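Local coordinates for protein 6-phosphogluconolactonase (Leishmania braziliensis, PDB 3CH7) that probably hydrolyses 6-phosphogluconolactone to 6-phosphogluconate, the second step of the oxidative pentose phosphate pathway, at residues A211-V216 with R249-L254. Residues are numbered along the deposited sequence; the frame is centred on the assembly and turned at random. Where two conformers were deposited one is given.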
loop_
_atom_site.group_PDB
_atom_site.type_symbol
_atom_site.label_atom_id
_atom_site.label_comp_id
_atom_site.label_asym_id
_atom_site.label_seq_id
_atom_site.Cartn_x
_atom_site.Cartn_y
_atom_site.Cartn_z
ATOM N N ALA A 211 -7.369 7.000 -4.422
ATOM C CA ALA A 211 -6.970 7.460 -3.073
ATOM C C ALA A 211 -6.692 8.946 -3.063
ATOM O O ALA A 211 -6.248 9.532 -4.059
ATOM C CB ALA A 211 -5.733 6.667 -2.554
ATOM N N LYS A 212 -6.981 9.573 -1.937
ATOM C CA LYS A 212 -6.769 11.000 -1.806
ATOM C C LYS A 212 -5.264 11.401 -1.789
ATOM O O LYS A 212 -4.891 12.374 -2.415
ATOM C CB LYS A 212 -7.566 11.560 -0.613
ATOM C CG LYS A 212 -9.096 11.360 -0.718
ATOM C CD LYS A 212 -9.810 11.876 0.554
ATOM C CE LYS A 212 -11.281 11.310 0.779
ATOM N NZ LYS A 212 -12.006 11.953 1.969
ATOM N N HIS A 213 -4.437 10.641 -1.075
ATOM C CA HIS A 213 -2.990 10.865 -0.945
ATOM C C HIS A 213 -2.303 9.492 -1.094
ATOM O O HIS A 213 -2.723 8.504 -0.441
ATOM C CB HIS A 213 -2.656 11.452 0.442
ATOM C CG HIS A 213 -3.517 12.613 0.854
ATOM N ND1 HIS A 213 -4.619 12.476 1.681
ATOM C CD2 HIS A 213 -3.414 13.939 0.590
ATOM C CE1 HIS A 213 -5.172 13.661 1.876
ATOM N NE2 HIS A 213 -4.463 14.566 1.224
ATOM N N VAL A 214 -1.304 9.397 -1.946
ATOM C CA VAL A 214 -0.503 8.196 -2.065
ATOM C C VAL A 214 0.921 8.645 -1.641
ATOM O O VAL A 214 1.393 9.627 -2.130
ATOM C CB VAL A 214 -0.555 7.623 -3.487
ATOM C CG1 VAL A 214 0.291 6.388 -3.599
ATOM C CG2 VAL A 214 -1.987 7.308 -3.886
ATOM N N VAL A 215 1.532 7.981 -0.651
ATOM C CA VAL A 215 2.897 8.251 -0.199
ATOM C C VAL A 215 3.733 7.000 -0.374
ATOM O O VAL A 215 3.429 5.986 0.223
ATOM C CB VAL A 215 2.958 8.668 1.275
ATOM C CG1 VAL A 215 4.432 9.153 1.668
ATOM C CG2 VAL A 215 1.924 9.779 1.576
ATOM N N VAL A 216 4.777 7.071 -1.209
ATOM C CA VAL A 216 5.713 5.958 -1.455
ATOM C C VAL A 216 6.982 6.246 -0.638
ATOM O O VAL A 216 7.411 7.398 -0.538
ATOM C CB VAL A 216 6.078 5.868 -2.932
ATOM C CG1 VAL A 216 6.776 4.617 -3.287
ATOM C CG2 VAL A 216 4.791 6.086 -3.832
ATOM N N ARG A 249 -5.419 9.935 -9.218
ATOM C CA ARG A 249 -6.220 11.205 -9.124
ATOM C C ARG A 249 -5.951 12.033 -7.886
ATOM O O ARG A 249 -6.345 13.200 -7.828
ATOM C CB ARG A 249 -7.730 10.936 -9.112
ATOM C CG ARG A 249 -8.345 10.671 -10.430
ATOM C CD ARG A 249 -8.283 9.251 -10.801
ATOM N NE ARG A 249 -9.478 8.829 -11.547
ATOM C CZ ARG A 249 -9.573 7.659 -12.167
ATOM N NH1 ARG A 249 -8.571 6.790 -12.105
ATOM N NH2 ARG A 249 -10.661 7.346 -12.849
ATOM N N GLY A 250 -5.403 11.416 -6.849
ATOM C CA GLY A 250 -4.977 12.153 -5.674
ATOM C C GLY A 250 -3.523 12.587 -5.809
ATOM O O GLY A 250 -2.872 12.357 -6.837
ATOM N N SER A 251 -3.033 13.227 -4.760
ATOM C CA SER A 251 -1.639 13.585 -4.642
ATOM C C SER A 251 -0.755 12.357 -4.532
ATOM O O SER A 251 -1.203 11.276 -4.097
ATOM C CB SER A 251 -1.465 14.410 -3.395
ATOM O OG SER A 251 -2.411 15.474 -3.423
ATOM N N VAL A 252 0.473 12.506 -5.028
ATOM C CA VAL A 252 1.494 11.495 -4.906
ATOM C C VAL A 252 2.785 12.157 -4.340
ATOM O O VAL A 252 3.220 13.192 -4.824
ATOM C CB VAL A 252 1.766 10.818 -6.250
ATOM C CG1 VAL A 252 2.822 9.752 -6.105
ATOM C CG2 VAL A 252 0.477 10.217 -6.807
ATOM N N THR A 253 3.341 11.554 -3.286
ATOM C CA THR A 253 4.597 11.963 -2.647
ATOM C C THR A 253 5.559 10.774 -2.673
ATOM O O THR A 253 5.147 9.672 -2.399
ATOM C CB THR A 253 4.325 12.405 -1.245
ATOM O OG1 THR A 253 3.263 13.389 -1.290
ATOM C CG2 THR A 253 5.632 12.938 -0.476
ATOM N N LEU A 254 6.764 10.971 -3.214
ATOM C CA LEU A 254 7.791 9.943 -3.179
ATOM C C LEU A 254 8.883 10.342 -2.137
ATOM O O LEU A 254 9.431 11.420 -2.182
ATOM C CB LEU A 254 8.395 9.693 -4.562
ATOM C CG LEU A 254 7.564 9.424 -5.835
ATOM C CD1 LEU A 254 8.538 8.922 -6.885
ATOM C CD2 LEU A 254 6.416 8.463 -5.711
HETATM O O HOH W 1 -5.106 8.692 -6.008
#
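V214 lies beside V252 and V216 beside L254 on two parallel strands joined by a regular ladder of backbone hydrogen bonds. V214 bonds to the residues before and after V252: its N donates to S251 O (2.9 Å), and its O accepts from T253 N. V216 N reaches T253 O almost straight, at 172° about the hydrogen. The ladder starts less neatly, where S251 N meets K212 O at 3.1 Å with a bent angle of 137°. There G250, with only hydrogens on its CA besides the backbone, can bring that atom within 3.3 Å of both A211 O and K212 O and make CA-H...O contacts to them.

Side chains alternate between the faces. V214, V252, V216 and L254 share one; V216 and L254 lie alongside each other, directed alike, and with L254 CG placed anti to its own carbonyl carbon (chi1 -51°), CD2 presses on V216 CG2 at a tight 3.4 Å. F162 and L245 also touch V216, while F3 packs on V252. Such branched, apolar residues fill this buried face well. The other face carries H213, S251, V215 and T253, more polar towards its exposed start, where H213 ND1, in one of two conformers, bonds to D156 O.

Strand 157-160 flanks 213-218 on its far side, and helix 224-231 lies in the connection to 251-256: a parallel beta-alpha-beta unit of the Rossmann-like sheet in the glucosamine-6-phosphate isomerase/6-phosphogluconolactonase family.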